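Local coordinates for p22 protein (Trypanosoma brucei, PDB 3JV1), which acts as an accessory factor for the editing of cytochrome oxidase subunit II RNA and belongs to the Mam33 family of trimeric, probably mitochondrial proteins, at residues S114-A117 and Q118-S122; N156-D159 and Q160-W164; Y170-W173 and L174-N178. All blocks are in the same frame, centred on the assembly; numbering follows the deposited sequence.

The three contacts are local, each joining side chains about one helical turn apart. Contact 1 lies on the short helix 115-121, while contacts 2 and 3 both belong to the long C-terminal helix 152-181. Along that helix the centres of contacts 2 and 3 are 21 Å apart, and their nearest atoms about 7 Å. Contact 1 stands apart, with its centre 28 Å from that of contact 2 and 33 Å from that of contact 3. Contacts 1 and 3 both meet the third subunit, and contact 1 also meets the second. Contact 2 packs within its own chain, against strand 72-80 and nearby loops.

Contact 1: S114-A117 and Q118-S122; sequences SAEA and QFQKS
E116 and Q120, one turn apart, are joined by a side-chain hydrogen bond from Q120 NE2 to E116 OE1 of 2.9 Å. It is nearly straight, 177° at the hydrogen, and uses the lone pair of OE1 that faces away from OE2. The acceptor lies in the plane of the Q120 amide, although carboxylate and amide are turned 58° apart. E116 leaves with CG trans to its backbone N (chi1 179°) and bends at chi2, which swings the carboxylate along the helix to the amide; the Q120 chain runs extended to meet it. This i to i+4 pair stands on the first turns of helix 115-121, whose N-cap is S114: its OG accepts from A117 N at 3.0 Å. E116 OE2 has a further partner, A115 N of the second subunit, so one carboxylate links a neighbour along the helix to another chain of the trimer. K121 bends at chi3 and lays CE beside A117, 3.2 Å from A117 O and 4.1 Å from A117 CB. Its NZ hydrogen-bonds to D112 O and L109 O, tying the helix to the preceding helix 107-111, whose L109 also touches A117 and Q120.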
loop_
_atom_site.group_PDB
_atom_site.type_symbol
_atom_site.label_atom_id
_atom_site.label_comp_id
_atom_site.label_asym_id
_atom_site.label_seq_id
_atom_site.Cartn_x
_atom_site.Cartn_y
_atom_site.Cartn_z
ATOM N N SER A 114 13.091 -4.732 2.793
ATOM C CA SER A 114 12.395 -5.518 1.772
ATOM C C SER A 114 10.877 -5.347 1.896
ATOM O O SER A 114 10.385 -4.903 2.924
ATOM C CB SER A 114 12.763 -6.995 1.902
ATOM O OG SER A 114 12.276 -7.545 3.110
ATOM N N ALA A 115 10.136 -5.696 0.850
ATOM C CA ALA A 115 8.683 -5.568 0.893
ATOM C C ALA A 115 8.142 -6.471 1.990
ATOM O O ALA A 115 7.211 -6.100 2.703
ATOM C CB ALA A 115 8.074 -5.945 -0.447
ATOM N N GLU A 116 8.744 -7.649 2.131
ATOM C CA GLU A 116 8.330 -8.601 3.158
ATOM C C GLU A 116 8.579 -8.038 4.561
ATOM O O GLU A 116 7.741 -8.186 5.449
ATOM C CB GLU A 116 9.071 -9.930 2.994
ATOM C CG GLU A 116 8.692 -10.957 4.049
ATOM C CD GLU A 116 7.182 -11.170 4.142
ATOM O OE1 GLU A 116 6.709 -11.598 5.215
ATOM O OE2 GLU A 116 6.472 -10.918 3.140
ATOM N N ALA A 117 9.727 -7.394 4.759
ATOM C CA ALA A 117 10.041 -6.806 6.059
ATOM C C ALA A 117 9.041 -5.703 6.384
ATOM O O ALA A 117 8.612 -5.570 7.526
ATOM C CB ALA A 117 11.457 -6.242 6.062
ATOM N N GLN A 118 8.672 -4.906 5.385
ATOM C CA GLN A 118 7.705 -3.839 5.603
ATOM C C GLN A 118 6.371 -4.392 6.073
ATOM O O GLN A 118 5.748 -3.839 6.975
ATOM C CB GLN A 118 7.446 -3.044 4.327
ATOM C CG GLN A 118 8.338 -1.846 4.119
ATOM C CD GLN A 118 9.704 -2.231 3.644
ATOM O OE1 GLN A 118 10.565 -2.618 4.436
ATOM N NE2 GLN A 118 9.916 -2.147 2.336
ATOM N N PHE A 119 5.917 -5.474 5.450
ATOM C CA PHE A 119 4.644 -6.043 5.840
ATOM C C PHE A 119 4.656 -6.551 7.279
ATOM O O PHE A 119 3.704 -6.341 8.027
ATOM C CB PHE A 119 4.247 -7.183 4.911
ATOM C CG PHE A 119 2.983 -7.854 5.323
ATOM C CD1 PHE A 119 1.766 -7.191 5.208
ATOM C CD2 PHE A 119 3.011 -9.118 5.898
ATOM C CE1 PHE A 119 0.589 -7.774 5.663
ATOM C CE2 PHE A 119 1.841 -9.713 6.359
ATOM C CZ PHE A 119 0.624 -9.037 6.241
ATOM N N GLN A 120 5.735 -7.221 7.667
ATOM C CA GLN A 120 5.840 -7.746 9.020
ATOM C C GLN A 120 5.810 -6.624 10.051
ATOM O O GLN A 120 5.148 -6.730 11.081
ATOM C CB GLN A 120 7.117 -8.570 9.162
ATOM C CG GLN A 120 7.033 -9.933 8.485
ATOM C CD GLN A 120 8.361 -10.652 8.464
ATOM O OE1 GLN A 120 9.157 -10.528 9.395
ATOM N NE2 GLN A 120 8.605 -11.424 7.406
ATOM N N LYS A 121 6.522 -5.544 9.772
ATOM C CA LYS A 121 6.544 -4.413 10.688
ATOM C C LYS A 121 5.210 -3.661 10.725
ATOM O O LYS A 121 4.904 -2.995 11.711
ATOM C CB LYS A 121 7.694 -3.466 10.320
ATOM C CG LYS A 121 9.061 -4.079 10.625
ATOM C CD LYS A 121 10.228 -3.198 10.211
ATOM C CE LYS A 121 10.472 -3.227 8.704
ATOM N NZ LYS A 121 11.761 -2.563 8.372
ATOM N N SER A 122 4.411 -3.779 9.669
ATOM C CA SER A 122 3.121 -3.089 9.627
ATOM C C SER A 122 2.125 -3.694 10.621
ATOM O O SER A 122 1.093 -3.097 10.924
ATOM C CB SER A 122 2.523 -3.145 8.214
ATOM O OG SER A 122 1.896 -4.395 7.975
#

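Contact 2: N156-D159 and Q160-W164; sequences NFID and QFSLW
F157 and F161 are joined through the backbone by F161 N to F157 O at 2.8 Å, one of the regular i to i+4 bonds that keep 156-164 helical. Their side chains run side by side and point the same way, each with CG trans to its backbone N (chi1 168° in F157, -163° in F161). The rings are tilted 29° to each other and slid apart, with centroids 5.3 Å distant, so they barely overlap. F161 CB lies over one face of the F157 ring, a CH-pi contact 4.0 Å from the ring centroid and displaced toward the rim. Farther out, F157 CZ comes within 3.5 Å of F161 CD1.

S162 turns its hydroxyl back along the helix: OG gives a hydrogen bond of 2.8 Å to I158 O, which also accepts from S162 N. The two donors approach from opposite faces of the carbonyl plane, a double grip in which the serine side chain supplements the main-chain bond. L163 CG rests 3.4 Å from D159 O.

D159 OD1 forms a salt bridge with R72 of strand 72-80, against which I158, S162 and L163 also pack. F45, just ahead of strand 46-51, meets F161 edge-to-face. F157 lies on P28 and P31, so this part of helix 152-181 sits between strand 72-80 of the antiparallel sheet and the loop joining helix 2-18 to strand 35-37, which carries both prolines.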
loop_
_atom_site.group_PDB
_atom_site.type_symbol
_atom_site.label_atom_id
_atom_site.label_comp_id
_atom_site.label_asym_id
_atom_site.label_seq_id
_atom_site.Cartn_x
_atom_site.Cartn_y
_atom_site.Cartn_z
ATOM N N ASN A 156 16.389 21.119 6.794
ATOM C CA ASN A 156 16.627 22.113 5.766
ATOM C C ASN A 156 17.474 21.517 4.645
ATOM O O ASN A 156 17.235 21.793 3.468
ATOM C CB ASN A 156 17.332 23.317 6.387
ATOM C CG ASN A 156 17.188 24.563 5.556
ATOM O OD1 ASN A 156 17.926 24.778 4.595
ATOM N ND2 ASN A 156 16.220 25.395 5.914
ATOM N N PHE A 157 18.464 20.702 5.009
ATOM C CA PHE A 157 19.313 20.063 4.015
ATOM C C PHE A 157 18.518 19.075 3.167
ATOM O O PHE A 157 18.766 18.937 1.977
ATOM C CB PHE A 157 20.465 19.299 4.666
ATOM C CG PHE A 157 21.201 18.403 3.704
ATOM C CD1 PHE A 157 22.151 18.922 2.837
ATOM C CD2 PHE A 157 20.895 17.049 3.627
ATOM C CE1 PHE A 157 22.787 18.106 1.905
ATOM C CE2 PHE A 157 21.521 16.231 2.704
ATOM C CZ PHE A 157 22.470 16.758 1.839
ATOM N N ILE A 158 17.579 18.376 3.790
ATOM C CA ILE A 158 16.761 17.406 3.079
ATOM C C ILE A 158 15.915 18.042 1.971
ATOM O O ILE A 158 15.802 17.476 0.885
ATOM C CB ILE A 158 15.854 16.635 4.070
ATOM C CG1 ILE A 158 16.712 15.650 4.867
ATOM C CG2 ILE A 158 14.742 15.904 3.327
ATOM C CD1 ILE A 158 15.970 14.912 5.938
ATOM N N ASP A 159 15.318 19.202 2.245
ATOM C CA ASP A 159 14.503 19.889 1.240
ATOM C C ASP A 159 15.403 20.359 0.113
ATOM O O ASP A 159 15.125 20.123 -1.063
ATOM C CB ASP A 159 13.787 21.111 1.827
ATOM C CG ASP A 159 12.592 20.743 2.681
ATOM O OD1 ASP A 159 11.839 19.824 2.292
ATOM O OD2 ASP A 159 12.394 21.390 3.735
ATOM N N GLN A 160 16.479 21.041 0.485
ATOM C CA GLN A 160 17.435 21.543 -0.493
ATOM C C GLN A 160 18.022 20.427 -1.355
ATOM O O GLN A 160 18.078 20.550 -2.581
ATOM C CB GLN A 160 18.561 22.302 0.211
ATOM C CG GLN A 160 18.258 23.769 0.466
ATOM C CD GLN A 160 19.338 24.455 1.295
ATOM O OE1 GLN A 160 20.533 24.272 1.061
ATOM N NE2 GLN A 160 18.914 25.259 2.265
ATOM N N PHE A 161 18.458 19.337 -0.727
ATOM C CA PHE A 161 19.026 18.240 -1.499
ATOM C C PHE A 161 17.981 17.600 -2.418
ATOM O O PHE A 161 18.276 17.251 -3.552
ATOM C CB PHE A 161 19.619 17.164 -0.584
ATOM C CG PHE A 161 20.552 16.233 -1.297
ATOM C CD1 PHE A 161 21.858 16.624 -1.575
ATOM C CD2 PHE A 161 20.113 14.999 -1.753
ATOM C CE1 PHE A 161 22.713 15.799 -2.299
ATOM C CE2 PHE A 161 20.957 14.164 -2.481
ATOM C CZ PHE A 161 22.259 14.566 -2.755
ATOM N N SER A 162 16.761 17.443 -1.917
ATOM C CA SER A 162 15.686 16.848 -2.704
ATOM C C SER A 162 15.369 17.667 -3.946
ATOM O O SER A 162 15.126 17.109 -5.007
ATOM C CB SER A 162 14.419 16.695 -1.856
ATOM O OG SER A 162 14.556 15.647 -0.909
ATOM N N LEU A 163 15.361 18.990 -3.809
ATOM C CA LEU A 163 15.076 19.858 -4.943
ATOM C C LEU A 163 16.164 19.734 -5.990
ATOM O O LEU A 163 15.890 19.630 -7.188
ATOM C CB LEU A 163 14.982 21.316 -4.502
ATOM C CG LEU A 163 13.724 21.746 -3.757
ATOM C CD1 LEU A 163 13.867 23.204 -3.372
ATOM C CD2 LEU A 163 12.488 21.532 -4.628
ATOM N N TRP A 164 17.407 19.740 -5.532
ATOM C CA TRP A 164 18.531 19.627 -6.438
ATOM C C TRP A 164 18.545 18.287 -7.170
ATOM O O TRP A 164 18.772 18.244 -8.377
ATOM C CB TRP A 164 19.835 19.819 -5.672
ATOM C CG TRP A 164 21.035 19.516 -6.486
ATOM C CD1 TRP A 164 21.682 20.355 -7.340
ATOM C CD2 TRP A 164 21.706 18.259 -6.566
ATOM N NE1 TRP A 164 22.718 19.696 -7.954
ATOM C CE2 TRP A 164 22.755 18.407 -7.496
ATOM C CE3 TRP A 164 21.519 17.018 -5.943
ATOM C CZ2 TRP A 164 23.623 17.357 -7.821
ATOM C CZ3 TRP A 164 22.379 15.975 -6.265
ATOM C CH2 TRP A 164 23.419 16.152 -7.196
#

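Contact 3: Y170-W173 and L174-N178; sequences YEEW and LSSIN
L174 is wedged between two aromatic side chains, Y170 and W173, and meets each with a different methyl. CD1 lies over one face of the Y170 ring, 4.1 Å from its centroid and displaced toward the rim, a CH-pi contact. CD2 instead approaches the edge of the W173 indole, near its plane, at 3.5 Å from CZ3. With CG of L174 set anti to the carbonyl carbon (chi1 -67°), the two methyls diverge from CG, one to each aromatic group.

The indole has a second partner in I177. Its CD1 sits over a face of the five-membered ring, 3.6 Å from that centroid and 21° off the normal, with W173 CE2 at 3.4 Å as its nearest atom. I177 puts CG1 trans to its carbonyl carbon (chi1 -68°); this directs CD1 back along the helix and over the indole.

On another side, S176 turns OG toward the preceding turn, where it is 2.8 Å from E172 O and 3.1 Å from W173 O. Main-chain bonds from L174 N to Y170 O and from I177 N to W173 O hold the turns on which these side chains stand.

This part of helix 152-181 is paired with the N-terminal helix 2-18: Y170 touches E18 and its OH bonds to E14, L174 packs on E14, and N178 meets S8 and L12. The two helices thus run antiparallel, consistent with the paired N- and C-terminal helices of Mam33/p32 relatives. The third subunit meets the helix as well: W173 NE1 donates to V101 O and E172 OE2 bonds to H105, while I177 and S176 pack on F103, all three residues lying on or just after strand 95-104 of that subunit.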
loop_
_atom_site.group_PDB
_atom_site.type_symbol
_atom_site.label_atom_id
_atom_site.label_comp_id
_atom_site.label_asym_id
_atom_site.label_seq_id
_atom_site.Cartn_x
_atom_site.Cartn_y
_atom_site.Cartn_z
ATOM N N TYR A 170 15.181 15.004 -13.325
ATOM C CA TYR A 170 14.331 15.478 -14.409
ATOM C C TYR A 170 15.104 15.596 -15.711
ATOM O O TYR A 170 14.614 15.198 -16.760
ATOM C CB TYR A 170 13.724 16.841 -14.075
ATOM C CG TYR A 170 12.908 17.399 -15.214
ATOM C CD1 TYR A 170 11.848 16.669 -15.753
ATOM C CD2 TYR A 170 13.194 18.651 -15.763
ATOM C CE1 TYR A 170 11.091 17.167 -16.805
ATOM C CE2 TYR A 170 12.438 19.161 -16.822
ATOM C CZ TYR A 170 11.389 18.411 -17.334
ATOM O OH TYR A 170 10.636 18.891 -18.377
ATOM N N GLU A 171 16.310 16.149 -15.644
ATOM C CA GLU A 171 17.126 16.302 -16.842
ATOM C C GLU A 171 17.617 14.952 -17.349
ATOM O O GLU A 171 17.743 14.745 -18.550
ATOM C CB GLU A 171 18.327 17.207 -16.564
ATOM C CG GLU A 171 17.941 18.592 -16.095
ATOM C CD GLU A 171 19.136 19.509 -15.934
ATOM O OE1 GLU A 171 19.011 20.524 -15.213
ATOM O OE2 GLU A 171 20.193 19.221 -16.536
ATOM N N GLU A 172 17.906 14.040 -16.430
ATOM C CA GLU A 172 18.375 12.717 -16.810
ATOM C C GLU A 172 17.191 11.973 -17.440
ATOM O O GLU A 172 17.359 11.172 -18.361
ATOM C CB GLU A 172 18.900 11.994 -15.570
ATOM C CG GLU A 172 19.740 10.764 -15.847
ATOM C CD GLU A 172 18.906 9.519 -15.998
ATOM O OE1 GLU A 172 17.890 9.413 -15.277
ATOM O OE2 GLU A 172 19.272 8.647 -16.821
ATOM N N TRP A 173 15.994 12.271 -16.940
ATOM C CA TRP A 173 14.748 11.689 -17.438
ATOM C C TRP A 173 14.580 12.087 -18.910
ATOM O O TRP A 173 14.391 11.240 -19.774
ATOM C CB TRP A 173 13.586 12.225 -16.597
ATOM C CG TRP A 173 12.207 11.773 -16.999
ATOM C CD1 TRP A 173 11.591 10.608 -16.656
ATOM C CD2 TRP A 173 11.245 12.533 -17.740
ATOM N NE1 TRP A 173 10.300 10.598 -17.123
ATOM C CE2 TRP A 173 10.062 11.770 -17.795
ATOM C CE3 TRP A 173 11.270 13.790 -18.363
ATOM C CZ2 TRP A 173 8.906 12.219 -18.447
ATOM C CZ3 TRP A 173 10.122 14.239 -19.013
ATOM C CH2 TRP A 173 8.955 13.453 -19.048
ATOM N N LEU A 174 14.676 13.381 -19.192
ATOM C CA LEU A 174 14.549 13.892 -20.562
ATOM C C LEU A 174 15.567 13.248 -21.500
ATOM O O LEU A 174 15.224 12.789 -22.589
ATOM C CB LEU A 174 14.751 15.408 -20.588
ATOM C CG LEU A 174 13.697 16.284 -19.908
ATOM C CD1 LEU A 174 14.196 17.722 -19.800
ATOM C CD2 LEU A 174 12.405 16.219 -20.706
ATOM N N SER A 175 16.821 13.226 -21.062
ATOM C CA SER A 175 17.914 12.661 -21.843
ATOM C C SER A 175 17.767 11.171 -22.124
ATOM O O SER A 175 18.000 10.719 -23.246
ATOM C CB SER A 175 19.238 12.895 -21.129
ATOM O OG SER A 175 20.298 12.286 -21.844
ATOM N N SER A 176 17.396 10.400 -21.111
ATOM C CA SER A 176 17.251 8.966 -21.317
ATOM C C SER A 176 16.063 8.637 -22.225
ATOM O O SER A 176 16.127 7.684 -23.005
ATOM C CB SER A 176 17.150 8.225 -19.968
ATOM O OG SER A 176 16.138 8.760 -19.142
ATOM N N ILE A 177 14.987 9.418 -22.145
ATOM C CA ILE A 177 13.839 9.153 -23.008
ATOM C C ILE A 177 14.205 9.515 -24.442
ATOM O O ILE A 177 13.812 8.833 -25.380
ATOM C CB ILE A 177 12.577 9.941 -22.570
ATOM C CG1 ILE A 177 12.069 9.402 -21.231
ATOM C CG2 ILE A 177 11.471 9.788 -23.615
ATOM C CD1 ILE A 177 10.943 10.212 -20.634
ATOM N N ASN A 178 14.972 10.592 -24.596
ATOM C CA ASN A 178 15.428 11.039 -25.907
ATOM C C ASN A 178 16.269 9.940 -26.567
ATOM O O ASN A 178 16.056 9.588 -27.724
ATOM C CB ASN A 178 16.274 12.303 -25.755
ATOM C CG ASN A 178 16.854 12.771 -27.071
ATOM O OD1 ASN A 178 16.170 13.407 -27.879
ATOM N ND2 ASN A 178 18.120 12.445 -27.303
#